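Local coordinates for protein particle-associated glycoside hydrolase (Acinetobacter phage Fri1, PDB 6C72) that probably degrades the capsular polysaccharide of Acinetobacter baumannii as a trimeric phage tailspike depolymerase during virus entry, at residues G510-I515 against K580-S585; K527-L532 against N546-D551. All blocks are in the same frame, centred on the assembly; numbering follows the deposited sequence.

How the interactions relate
Both interactions sit in the six-stranded antiparallel sheet of the C-terminal domain, beyond the long run of parallel coils that fills the middle of the chain, and their centres are about 15 Å apart. In chain order the segments run 510-515, 527-532, 546-551, 580-585, so the hairpin of interaction 2 falls within the stretch that interaction 1 brackets. Four neighbouring strands of the sheet stand as 576-585, 509-517, 528-536, 541-550: interaction 1 lies at the middle of the sheet, interaction 2 at the strand outermost within this chain. Strands 509-517 and 528-536 are neighbours and join the two contacts. Both touch the third subunit, which places this sheet in the trimer interface.

Interaction 1 of 2, residues G510-I515 against K580-S585; sequences GCKITI and KVDVFS
Three groups of strand 580-585 converge on Gly510 O. The backbone N of Phe584 gives a nearly straight hydrogen bond, Phe584 N to Gly510 O 2.7 Å, arriving almost in line with the carbonyl. Phe584 CD1 comes within 3.2 Å of Gly510 O, which lies in the ring plane at its edge, and the Val583 CA adds a longer C-H...O contact. Phe584 CG stands beside its own backbone N (chi1 -56°), and this starts the ring off on the side where that N meets the oxygen.

The strands run antiparallel, with six backbone bonds in the hydrogen-bonded pairs Gly510-Phe584, Lys512-Asp582 and Thr514-Lys580. On one face, Cys511 SG rests on both methyls of Val583, 4.0 Å from CG2, while Ile513 and Val581 lie side by side, Ile513 CG1 to Val581 CG1 3.9 Å.

The other face carries the charged side chains, alongside Thr514 and the ring of Phe584. Lys580 runs extended to CE and then bends (chi4 -73°), bringing Lys580 NZ 2.7 Å from Asp582 OD1, on that oxygen's syn lone pair. Thr488 OG1 also bonds that oxygen, and Phe486 of the third subunit makes a cation-pi contact with Lys580. Lys512 NZ forms a salt bridge with Glu531, while its side chain packs on Lys512 of the third subunit. Both lysines thus have a same-chain carboxylate partner at this trimer interface, probably easing the cost of burying them.

Interaction 2 of 2, residues K527-L532 against N546-D551; sequences KAYVEL and NEVIND
Asn546 carries CG anti to its backbone N (chi1 175°) and Glu531 carries CG anti to its carbonyl carbon (chi1 -68°), and the two side chains run side by side in the same direction across the hairpin. Asn546 ND2 donates to Glu531 OE1 at 3.1 Å, meeting the anti side of that oxygen from somewhat outside the carboxylate plane; the bond stays close to the amide plane, and the two groups are turned 58° against each other. The other oxygen, Glu531 OE2, the one that Lys512 holds, lies in plane at the edge of the Tyr529 ring.

Further along, a classic beta bulge sets Val548 and Ile549 opposite Tyr529. Tyr529 O accepts a straight bond from Ile549 N at 3.0 Å and a weak, bent one from Val548 N. In return Tyr529 N binds Ile549 O at 2.7 Å, from above the carbonyl plane. The CB atoms of Tyr529 and Ile549 pack 4.0 Å apart, and the Val548 CB approaches the Tyr529 ring obliquely.

On the reverse face, Val530 CG2 touches Ile549 O at 3.6 Å and Asn550 CG at 3.8 Å. Asn550 ND2 reaches Glu547 OE1 at 2.9 Å from above the carboxylate, while Asn550 OD1 accepts from Val556 N and Glu547 OE2 bonds Tyr558 OH. Beyond the bulge, Asp551 N bonds Lys527 O at 3.1 Å.

Lys527 NZ pairs with Asp537 of the third subunit, and Tyr529 meets Phe533 of that subunit edge-to-face. Polar bonds therefore hold the amide and carboxylate groups on both faces of the bulged hairpin, while the Tyr529 ring reaches the third subunit.

Interaction 1 of 2, residues G510-I515 against K580-S585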
loop_
_atom_site.group_PDB
_atom_site.type_symbol
_atom_site.label_atom_id
_atom_site.label_comp_id
_atom_site.label_asym_id
_atom_site.label_seq_id
_atom_site.Cartn_x
_atom_site.Cartn_y
_atom_site.Cartn_z
ATOM N N GLY A 510 -34.527 -36.133 24.839
ATOM C CA GLY A 510 -34.073 -36.735 26.081
ATOM C C GLY A 510 -33.106 -35.769 26.753
ATOM O O GLY A 510 -32.257 -35.179 26.084
ATOM N N CYS A 511 -33.245 -35.613 28.057
ATOM C CA CYS A 511 -32.443 -34.650 28.789
ATOM C C CYS A 511 -31.857 -35.291 30.029
ATOM O O CYS A 511 -32.495 -36.127 30.670
ATOM C CB CYS A 511 -33.263 -33.439 29.179
ATOM S SG CYS A 511 -34.078 -32.663 27.763
ATOM N N LYS A 512 -30.618 -34.932 30.329
ATOM C CA LYS A 512 -29.965 -35.293 31.577
ATOM C C LYS A 512 -29.547 -34.002 32.279
ATOM O O LYS A 512 -28.809 -33.191 31.705
ATOM C CB LYS A 512 -28.768 -36.209 31.312
ATOM C CG LYS A 512 -28.064 -36.682 32.565
ATOM C CD LYS A 512 -26.774 -37.332 32.211
ATOM C CE LYS A 512 -25.983 -37.695 33.440
ATOM N NZ LYS A 512 -24.668 -38.329 33.036
ATOM N N ILE A 513 -30.033 -33.805 33.505
ATOM C CA ILE A 513 -29.729 -32.624 34.316
ATOM C C ILE A 513 -28.818 -33.058 35.456
ATOM O O ILE A 513 -29.168 -33.961 36.218
ATOM C CB ILE A 513 -31.000 -31.967 34.883
ATOM C CG1 ILE A 513 -31.902 -31.423 33.775
ATOM C CG2 ILE A 513 -30.616 -30.847 35.857
ATOM C CD1 ILE A 513 -33.009 -32.326 33.376
ATOM N N THR A 514 -27.659 -32.420 35.585
ATOM C CA THR A 514 -26.722 -32.710 36.666
ATOM C C THR A 514 -26.708 -31.550 37.644
ATOM O O THR A 514 -26.502 -30.405 37.243
ATOM C CB THR A 514 -25.313 -32.964 36.134
ATOM O OG1 THR A 514 -25.366 -34.032 35.186
ATOM C CG2 THR A 514 -24.382 -33.356 37.270
ATOM N N ILE A 515 -26.942 -31.845 38.914
ATOM C CA ILE A 515 -27.031 -30.840 39.962
ATOM C C ILE A 515 -25.931 -31.143 40.959
ATOM O O ILE A 515 -25.839 -32.271 41.451
ATOM C CB ILE A 515 -28.407 -30.871 40.654
ATOM C CG1 ILE A 515 -29.534 -30.876 39.624
ATOM C CG2 ILE A 515 -28.576 -29.664 41.565
ATOM C CD1 ILE A 515 -30.862 -31.305 40.203
ATOM N N LYS A 580 -26.382 -28.338 35.227
ATOM C CA LYS A 580 -25.993 -28.551 33.840
ATOM C C LYS A 580 -27.044 -29.419 33.158
ATOM O O LYS A 580 -27.506 -30.407 33.741
ATOM C CB LYS A 580 -24.610 -29.196 33.761
ATOM C CG LYS A 580 -24.112 -29.504 32.350
ATOM C CD LYS A 580 -22.671 -30.008 32.418
ATOM C CE LYS A 580 -22.062 -30.248 31.044
ATOM N NZ LYS A 580 -22.616 -31.466 30.358
ATOM N N VAL A 581 -27.443 -29.032 31.945
ATOM C CA VAL A 581 -28.434 -29.765 31.168
ATOM C C VAL A 581 -27.803 -30.260 29.872
ATOM O O VAL A 581 -27.179 -29.483 29.140
ATOM C CB VAL A 581 -29.665 -28.904 30.853
ATOM C CG1 VAL A 581 -30.774 -29.809 30.352
ATOM C CG2 VAL A 581 -30.111 -28.157 32.082
ATOM N N ASP A 582 -28.004 -31.543 29.575
ATOM C CA ASP A 582 -27.649 -32.148 28.295
ATOM C C ASP A 582 -28.944 -32.500 27.572
ATOM O O ASP A 582 -29.779 -33.232 28.114
ATOM C CB ASP A 582 -26.802 -33.412 28.486
ATOM C CG ASP A 582 -25.562 -33.179 29.344
ATOM O OD1 ASP A 582 -25.047 -32.041 29.393
ATOM O OD2 ASP A 582 -25.076 -34.156 29.952
ATOM N N VAL A 583 -29.121 -31.982 26.362
ATOM C CA VAL A 583 -30.336 -32.208 25.587
ATOM C C VAL A 583 -29.972 -32.998 24.335
ATOM O O VAL A 583 -29.087 -32.595 23.568
ATOM C CB VAL A 583 -31.040 -30.890 25.206
ATOM C CG1 VAL A 583 -32.326 -31.170 24.438
ATOM C CG2 VAL A 583 -31.319 -30.039 26.438
ATOM N N PHE A 584 -30.667 -34.116 24.134
ATOM C CA PHE A 584 -30.572 -34.940 22.937
ATOM C C PHE A 584 -31.844 -34.704 22.133
ATOM O O PHE A 584 -32.945 -34.907 22.656
ATOM C CB PHE A 584 -30.455 -36.425 23.301
ATOM C CG PHE A 584 -29.312 -36.753 24.224
ATOM C CD1 PHE A 584 -29.356 -36.418 25.567
ATOM C CD2 PHE A 584 -28.187 -37.422 23.746
ATOM C CE1 PHE A 584 -28.304 -36.719 26.406
ATOM C CE2 PHE A 584 -27.129 -37.733 24.585
ATOM C CZ PHE A 584 -27.191 -37.377 25.917
ATOM N N SER A 585 -31.713 -34.296 20.871
ATOM C CA SER A 585 -32.910 -34.037 20.082
ATOM C C SER A 585 -32.629 -34.328 18.618
ATOM O O SER A 585 -31.479 -34.473 18.201
ATOM C CB SER A 585 -33.392 -32.600 20.251
ATOM O OG SER A 585 -32.478 -31.699 19.663
#

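Interaction 2 of 2, residues K527-L532 against N546-D551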
loop_
_atom_site.group_PDB
_atom_site.type_symbol
_atom_site.label_atom_id
_atom_site.label_comp_id
_atom_site.label_asym_id
_atom_site.label_seq_id
_atom_site.Cartn_x
_atom_site.Cartn_y
_atom_site.Cartn_z
ATOM N N LYS A 527 -23.718 -30.092 49.479
ATOM C CA LYS A 527 -23.070 -31.324 49.039
ATOM C C LYS A 527 -24.109 -32.152 48.307
ATOM O O LYS A 527 -25.028 -32.695 48.930
ATOM C CB LYS A 527 -22.473 -32.122 50.200
ATOM C CG LYS A 527 -21.145 -31.610 50.723
ATOM C CD LYS A 527 -21.367 -30.813 51.968
ATOM C CE LYS A 527 -20.072 -30.258 52.545
ATOM N NZ LYS A 527 -20.500 -29.397 53.701
ATOM N N ALA A 528 -23.941 -32.280 46.997
ATOM C CA ALA A 528 -24.901 -33.012 46.194
ATOM C C ALA A 528 -24.274 -33.313 44.848
ATOM O O ALA A 528 -23.455 -32.544 44.342
ATOM C CB ALA A 528 -26.203 -32.221 45.997
ATOM N N TYR A 529 -24.635 -34.472 44.307
ATOM C CA TYR A 529 -24.392 -34.800 42.904
ATOM C C TYR A 529 -25.577 -35.668 42.486
ATOM O O TYR A 529 -25.641 -36.860 42.824
ATOM C CB TYR A 529 -23.058 -35.499 42.687
ATOM C CG TYR A 529 -22.641 -35.509 41.234
ATOM C CD1 TYR A 529 -23.342 -36.267 40.297
ATOM C CD2 TYR A 529 -21.515 -34.807 40.801
ATOM C CE1 TYR A 529 -22.972 -36.287 38.959
ATOM C CE2 TYR A 529 -21.119 -34.831 39.464
ATOM C CZ TYR A 529 -21.854 -35.575 38.545
ATOM O OH TYR A 529 -21.481 -35.608 37.214
ATOM N N VAL A 530 -26.536 -35.045 41.818
ATOM C CA VAL A 530 -27.818 -35.650 41.496
ATOM C C VAL A 530 -27.999 -35.596 39.991
ATOM O O VAL A 530 -27.770 -34.548 39.375
ATOM C CB VAL A 530 -28.967 -34.922 42.219
ATOM C CG1 VAL A 530 -30.322 -35.416 41.740
ATOM C CG2 VAL A 530 -28.817 -35.088 43.717
ATOM N N GLU A 531 -28.376 -36.722 39.396
ATOM C CA GLU A 531 -28.682 -36.786 37.976
ATOM C C GLU A 531 -30.179 -37.005 37.799
ATOM O O GLU A 531 -30.751 -37.935 38.376
ATOM C CB GLU A 531 -27.870 -37.887 37.289
ATOM C CG GLU A 531 -26.376 -37.582 37.231
ATOM C CD GLU A 531 -25.535 -38.732 36.688
ATOM O OE1 GLU A 531 -25.973 -39.905 36.765
ATOM O OE2 GLU A 531 -24.436 -38.463 36.153
ATOM N N LEU A 532 -30.814 -36.126 37.032
ATOM C CA LEU A 532 -32.217 -36.253 36.676
ATOM C C LEU A 532 -32.318 -36.481 35.174
ATOM O O LEU A 532 -31.589 -35.855 34.392
ATOM C CB LEU A 532 -33.011 -34.998 37.077
ATOM C CG LEU A 532 -32.963 -34.532 38.539
ATOM C CD1 LEU A 532 -33.898 -33.374 38.756
ATOM C CD2 LEU A 532 -33.296 -35.664 39.517
ATOM N N ASN A 546 -31.256 -40.182 39.796
ATOM C CA ASN A 546 -30.115 -40.950 40.292
ATOM C C ASN A 546 -29.349 -40.028 41.235
ATOM O O ASN A 546 -28.594 -39.161 40.779
ATOM C CB ASN A 546 -29.233 -41.434 39.151
ATOM C CG ASN A 546 -27.966 -42.149 39.642
ATOM O OD1 ASN A 546 -27.983 -42.862 40.644
ATOM N ND2 ASN A 546 -26.849 -41.928 38.940
ATOM N N GLU A 547 -29.555 -40.206 42.537
ATOM C CA GLU A 547 -28.873 -39.404 43.550
ATOM C C GLU A 547 -27.587 -40.135 43.912
ATOM O O GLU A 547 -27.594 -41.072 44.712
ATOM C CB GLU A 547 -29.759 -39.188 44.770
ATOM C CG GLU A 547 -31.024 -38.423 44.469
ATOM C CD GLU A 547 -31.853 -38.138 45.708
ATOM O OE1 GLU A 547 -31.324 -38.195 46.843
ATOM O OE2 GLU A 547 -33.065 -37.898 45.544
ATOM N N VAL A 548 -26.479 -39.701 43.313
ATOM C CA VAL A 548 -25.173 -40.274 43.618
ATOM C C VAL A 548 -24.682 -39.784 44.973
ATOM O O VAL A 548 -24.181 -40.562 45.791
ATOM C CB VAL A 548 -24.183 -39.918 42.495
ATOM C CG1 VAL A 548 -22.817 -40.495 42.791
ATOM C CG2 VAL A 548 -24.707 -40.420 41.161
ATOM N N ILE A 549 -24.790 -38.473 45.196
ATOM C CA ILE A 549 -24.515 -37.806 46.461
ATOM C C ILE A 549 -25.682 -36.874 46.746
ATOM O O ILE A 549 -26.099 -36.114 45.865
ATOM C CB ILE A 549 -23.192 -37.012 46.407
ATOM C CG1 ILE A 549 -21.986 -37.945 46.346
ATOM C CG2 ILE A 549 -23.087 -35.989 47.545
ATOM C CD1 ILE A 549 -20.707 -37.206 46.087
ATOM N N ASN A 550 -26.229 -36.939 47.954
ATOM C CA ASN A 550 -27.277 -35.982 48.315
ATOM C C ASN A 550 -27.319 -35.929 49.843
ATOM O O ASN A 550 -28.011 -36.720 50.482
ATOM C CB ASN A 550 -28.625 -36.346 47.732
ATOM C CG ASN A 550 -29.484 -35.123 47.460
ATOM O OD1 ASN A 550 -29.014 -33.988 47.554
ATOM N ND2 ASN A 550 -30.747 -35.346 47.127
ATOM N N ASP A 551 -26.569 -35.004 50.399
ATOM C CA ASP A 551 -26.486 -34.905 51.843
ATOM C C ASP A 551 -27.876 -34.618 52.420
ATOM O O ASP A 551 -28.573 -33.720 51.932
ATOM C CB ASP A 551 -25.478 -33.822 52.199
ATOM C CG ASP A 551 -25.092 -33.836 53.649
ATOM O OD1 ASP A 551 -25.896 -33.367 54.481
ATOM O OD2 ASP A 551 -24.003 -34.362 53.968
#